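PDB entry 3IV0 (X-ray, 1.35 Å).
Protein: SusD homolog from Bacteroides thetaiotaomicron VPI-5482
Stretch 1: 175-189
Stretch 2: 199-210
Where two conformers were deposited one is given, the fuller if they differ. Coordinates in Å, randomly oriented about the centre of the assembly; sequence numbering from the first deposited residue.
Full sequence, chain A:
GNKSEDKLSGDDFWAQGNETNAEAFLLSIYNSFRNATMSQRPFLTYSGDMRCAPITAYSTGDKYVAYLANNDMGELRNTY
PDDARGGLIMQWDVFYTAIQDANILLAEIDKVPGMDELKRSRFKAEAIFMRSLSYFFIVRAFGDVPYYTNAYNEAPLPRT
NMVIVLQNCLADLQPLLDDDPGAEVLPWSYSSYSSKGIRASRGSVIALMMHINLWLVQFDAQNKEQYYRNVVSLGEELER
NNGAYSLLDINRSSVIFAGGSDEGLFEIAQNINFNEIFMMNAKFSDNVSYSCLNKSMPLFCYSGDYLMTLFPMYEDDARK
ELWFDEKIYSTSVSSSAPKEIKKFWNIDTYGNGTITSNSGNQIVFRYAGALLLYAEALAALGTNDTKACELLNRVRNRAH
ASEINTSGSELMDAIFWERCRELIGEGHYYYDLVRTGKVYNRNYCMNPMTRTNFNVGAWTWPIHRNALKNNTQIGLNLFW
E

Stretch 1, residues 175-189: PLLDDDPGAEVLPWS
Stretch 2, residues 199-210: RASRGSVIALMM

The contact is a helix laid against a helix end and the loop that follows it, organised around one buried arginine, Arg 202, with an apolar seam running along the helix beyond it.

Stretch 1 opens inside a helix that began earlier and is still helical through 175-178; it makes a type I turn from Asp 180 to Ala 183 (Ala 183 at phi/psi 51/50), Glu 184 (-97/-46) and Val 185 (-68/-49) follow, and the chain is extended at Leu 186 (-118/112) and Pro 187 (-76/171). Stretch 2 enters as loop and is helical from Arg 202 through Met 210 and beyond. The CA atoms set the register: Leu 186 to Ser 201 at 5.1 Å, Trp 188 to Arg 202 at 5.0 Å, and Leu 176 to Val 205 at 7.7 Å.

The helix start is fixed twice. Ser 201 (chi1 p) is the N-cap, its OG accepting from Ser 204 N at 3.2 Å, while Ser 204 OG (chi1 m) accepts from Ser 201 N at 2.9 Å. Across the contact, Arg 202 N, a first-turn amide without a helical partner, donates to Pro 187 O at 2.9 Å and 173°, an almost straight bond that pins the loop to the helix.

Arg 202 reaches out extended (t, t, t, chi4 81°). Arg 202 CD lies 3.5 Å from the centroid of the Trp 188 six-membered ring, 9° off the normal, a CH-pi contact over the face; Trp 188 achieves this with chi1 m and chi2 102°, its ring returning although CA-to-CB points away. Leu 177 CD2 lies over one face of the guanidinium. Arg 202 NH1 and NH2 make weak hydrogen bonds to Leu 177 O at 3.4 and 3.3 Å, and Arg 202 NH1 lies 3.0 Å from Asp 180 O.

Asp 180 (chi1 t) organises the loop: OD1 accepts from Glu 184 N (2.9 Å) and Val 185 N (3.1 Å), and OD2 from Leu 186 N (3.0 Å). Its charge meets the arginine through water 1, which donates to Asp 180 OD2 (2.8 Å) and Leu 186 O (2.7 Å) and accepts from Arg 202 NH1 (2.7 Å); directly, Asp 180 OD2 and Arg 202 NH1 are 4.5 Å apart.

The apolar seam follows. Leu 177 (m, t) is a knob among Arg 202, Val 205, Ile 206 and Met 209: its CD2 is 3.8 Å from Val 205 CG1 and 4.0 Å from Ile 206 CG1, its CD1 3.8 Å from SE of selenomethionine Met 209 (m, t, p). Val 205 (t) also offers CG2 to Leu 186 CD1 (m, t) at 3.7 Å, and Ile 206 CD1 (m, t) meets Trp 188 CZ3 at 3.9 Å.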

# COMPACT_ATOMS: atom_id res chain seq x y z
N PRO A 175 8.39 0.51 -20.20
CA PRO A 175 9.00 1.56 -21.01
C PRO A 175 9.38 2.81 -20.23
O PRO A 175 10.30 3.52 -20.61
CB PRO A 175 7.92 1.89 -22.02
CG PRO A 175 7.10 0.68 -22.11
CD PRO A 175 7.06 0.14 -20.72
N LEU A 176 8.71 3.07 -19.12
CA LEU A 176 9.07 4.22 -18.31
C LEU A 176 10.49 4.09 -17.77
O LEU A 176 11.16 5.09 -17.52
CB LEU A 176 8.06 4.44 -17.17
CG LEU A 176 6.56 4.55 -17.53
CD1 LEU A 176 5.72 4.86 -16.29
CD2 LEU A 176 6.30 5.59 -18.65
N LEU A 177 10.94 2.86 -17.55
CA LEU A 177 12.30 2.62 -17.15
C LEU A 177 13.19 2.58 -18.40
O LEU A 177 14.19 3.30 -18.47
CB LEU A 177 12.40 1.31 -16.37
CG LEU A 177 11.62 1.19 -15.06
CD1 LEU A 177 11.95 -0.14 -14.42
CD2 LEU A 177 11.83 2.39 -14.13
N ASP A 178 12.81 1.77 -19.39
CA ASP A 178 13.71 1.44 -20.49
C ASP A 178 13.94 2.62 -21.42
O ASP A 178 15.05 2.78 -21.93
CB ASP A 178 13.14 0.31 -21.36
CG ASP A 178 13.12 -1.02 -20.67
OD1 ASP A 178 13.68 -1.19 -19.57
OD2 ASP A 178 12.53 -1.94 -21.29
N ASP A 179 12.91 3.43 -21.64
CA ASP A 179 13.00 4.58 -22.57
C ASP A 179 13.70 5.76 -21.90
O ASP A 179 13.89 6.80 -22.54
CB ASP A 179 11.63 5.11 -22.97
CG ASP A 179 10.81 4.14 -23.77
OD1 ASP A 179 11.34 3.09 -24.17
OD2 ASP A 179 9.61 4.46 -23.98
N ASP A 180 14.03 5.64 -20.62
CA ASP A 180 14.50 6.79 -19.84
C ASP A 180 15.70 6.36 -19.05
O ASP A 180 15.73 6.44 -17.82
CB ASP A 180 13.36 7.27 -18.95
CG ASP A 180 13.66 8.55 -18.18
OD1 ASP A 180 14.52 9.39 -18.56
OD2 ASP A 180 12.97 8.75 -17.18
N PRO A 181 16.72 5.86 -19.74
CA PRO A 181 17.88 5.32 -19.04
C PRO A 181 18.60 6.32 -18.15
O PRO A 181 19.22 5.93 -17.17
CB PRO A 181 18.80 4.88 -20.19
CG PRO A 181 18.35 5.63 -21.36
CD PRO A 181 16.88 5.81 -21.20
N GLY A 182 18.49 7.60 -18.46
CA GLY A 182 19.12 8.66 -17.67
C GLY A 182 18.31 9.19 -16.49
O GLY A 182 18.75 10.10 -15.81
N ALA A 183 17.11 8.64 -16.27
CA ALA A 183 16.21 9.12 -15.22
C ALA A 183 16.02 10.62 -15.32
O ALA A 183 16.16 11.35 -14.34
CB ALA A 183 16.70 8.69 -13.79
N GLU A 184 15.71 11.05 -16.52
CA GLU A 184 15.42 12.46 -16.79
C GLU A 184 13.93 12.78 -16.81
O GLU A 184 13.48 13.79 -16.27
CB GLU A 184 16.03 12.89 -18.12
CG GLU A 184 17.54 12.82 -18.09
CD GLU A 184 18.19 13.31 -19.38
OE1 GLU A 184 17.45 13.64 -20.33
OE2 GLU A 184 19.44 13.35 -19.42
N VAL A 185 13.16 11.93 -17.49
CA VAL A 185 11.73 12.09 -17.55
C VAL A 185 11.09 11.83 -16.18
O VAL A 185 10.29 12.63 -15.71
CB VAL A 185 11.13 11.19 -18.64
CG1 VAL A 185 9.62 11.26 -18.60
CG2 VAL A 185 11.64 11.64 -20.02
N LEU A 186 11.45 10.72 -15.54
CA LEU A 186 11.14 10.51 -14.11
C LEU A 186 12.45 10.39 -13.37
O LEU A 186 13.17 9.43 -13.53
CB LEU A 186 10.32 9.22 -13.91
CG LEU A 186 8.91 9.26 -14.49
CD1 LEU A 186 8.27 7.87 -14.31
CD2 LEU A 186 8.03 10.35 -13.87
N PRO A 187 12.77 11.38 -12.54
CA PRO A 187 14.05 11.29 -11.88
C PRO A 187 13.98 10.26 -10.76
O PRO A 187 12.88 9.78 -10.42
CB PRO A 187 14.22 12.68 -11.28
CG PRO A 187 12.82 13.10 -10.96
CD PRO A 187 12.01 12.56 -12.10
N TRP A 188 15.12 9.95 -10.19
CA TRP A 188 15.15 9.11 -9.00
C TRP A 188 14.45 9.79 -7.84
O TRP A 188 13.77 9.16 -7.06
CB TRP A 188 16.57 8.75 -8.58
CG TRP A 188 17.29 7.85 -9.53
CD1 TRP A 188 18.24 8.23 -10.43
CD2 TRP A 188 17.12 6.44 -9.70
NE1 TRP A 188 18.68 7.14 -11.14
CE2 TRP A 188 18.02 6.02 -10.70
CE3 TRP A 188 16.33 5.48 -9.07
CZ2 TRP A 188 18.14 4.69 -11.08
CZ3 TRP A 188 16.46 4.16 -9.46
CH2 TRP A 188 17.36 3.79 -10.45
N SER A 189 14.62 11.10 -7.73
CA SER A 189 13.95 11.82 -6.69
C SER A 189 13.98 13.32 -6.96
O SER A 189 14.86 13.84 -7.62
CB SER A 189 14.62 11.54 -5.35
OG SER A 189 15.95 12.05 -5.35
N ARG A 199 5.04 12.84 -5.96
CA ARG A 199 4.93 12.75 -7.41
C ARG A 199 5.75 11.54 -7.82
O ARG A 199 6.83 11.29 -7.28
CB ARG A 199 5.48 14.04 -8.05
CG ARG A 199 4.65 15.29 -7.73
CD ARG A 199 3.33 15.36 -8.48
NE ARG A 199 3.50 15.60 -9.91
CZ ARG A 199 3.64 16.80 -10.47
NH1 ARG A 199 3.59 17.91 -9.75
NH2 ARG A 199 3.83 16.85 -11.78
N ALA A 200 5.23 10.76 -8.75
CA ALA A 200 5.91 9.55 -9.15
C ALA A 200 7.35 9.79 -9.59
O ALA A 200 7.62 10.68 -10.40
CB ALA A 200 5.13 8.87 -10.32
N SER A 201 8.27 8.98 -9.08
CA SER A 201 9.67 8.96 -9.46
C SER A 201 9.99 7.61 -10.10
O SER A 201 9.14 6.70 -10.15
CB SER A 201 10.56 9.14 -8.24
OG SER A 201 10.53 7.95 -7.42
N ARG A 202 11.23 7.45 -10.53
CA ARG A 202 11.69 6.16 -11.05
C ARG A 202 11.50 5.07 -9.99
O ARG A 202 11.12 3.94 -10.29
CB ARG A 202 13.15 6.26 -11.51
CG ARG A 202 13.66 5.04 -12.31
CD ARG A 202 15.11 5.28 -12.78
NE ARG A 202 15.64 4.19 -13.63
CZ ARG A 202 15.39 4.08 -14.93
NH1 ARG A 202 14.56 4.90 -15.53
NH2 ARG A 202 15.92 3.08 -15.61
N GLY A 203 11.82 5.39 -8.75
CA GLY A 203 11.62 4.47 -7.63
C GLY A 203 10.18 4.07 -7.39
O GLY A 203 9.89 2.90 -7.09
N SER A 204 9.24 4.98 -7.59
CA SER A 204 7.83 4.66 -7.50
C SER A 204 7.47 3.55 -8.52
O SER A 204 6.77 2.56 -8.20
CB SER A 204 6.98 5.88 -7.83
OG SER A 204 7.36 7.03 -7.11
N VAL A 205 7.93 3.75 -9.75
CA VAL A 205 7.69 2.81 -10.83
C VAL A 205 8.28 1.44 -10.50
O VAL A 205 7.60 0.43 -10.66
CB VAL A 205 8.23 3.32 -12.18
CG1 VAL A 205 8.09 2.25 -13.26
CG2 VAL A 205 7.50 4.64 -12.61
N ILE A 206 9.53 1.42 -10.03
CA ILE A 206 10.16 0.15 -9.71
C ILE A 206 9.38 -0.58 -8.61
O ILE A 206 9.13 -1.79 -8.74
CB ILE A 206 11.63 0.37 -9.30
CG1 ILE A 206 12.46 0.84 -10.50
CG2 ILE A 206 12.22 -0.93 -8.72
CD1 ILE A 206 13.80 1.45 -10.11
N ALA A 207 9.02 0.09 -7.54
CA ALA A 207 8.32 -0.57 -6.44
C ALA A 207 7.00 -1.15 -6.91
O ALA A 207 6.64 -2.29 -6.58
CB ALA A 207 8.09 0.38 -5.29
N LEU A 208 6.23 -0.40 -7.69
CA LEU A 208 4.96 -0.88 -8.19
C LEU A 208 5.15 -2.12 -9.07
O LEU A 208 4.44 -3.11 -8.96
CB LEU A 208 4.23 0.22 -8.96
CG LEU A 208 2.92 -0.21 -9.62
CD1 LEU A 208 1.95 -0.88 -8.65
CD2 LEU A 208 2.26 0.96 -10.36
N MSE A 209 6.16 -2.10 -9.92
CA MSE A 209 6.42 -3.25 -10.78
C MSE A 209 6.81 -4.47 -10.00
O MSE A 209 6.41 -5.59 -10.35
CB MSE A 209 7.48 -2.91 -11.81
CG MSE A 209 7.04 -1.89 -12.90
SE MSE A 209 8.40 -1.51 -14.20
CE MSE A 209 8.39 -3.21 -15.24
N MSE A 210 7.54 -4.28 -8.90
CA MSE A 210 7.88 -5.41 -8.06
C MSE A 210 6.65 -6.02 -7.42
O MSE A 210 6.48 -7.24 -7.43
CB MSE A 210 8.90 -5.04 -6.98
CG MSE A 210 10.18 -4.52 -7.54
SE MSE A 210 11.44 -3.76 -6.24
CE MSE A 210 12.01 -5.27 -5.52
O HOH W 1 13.01 7.09 -14.94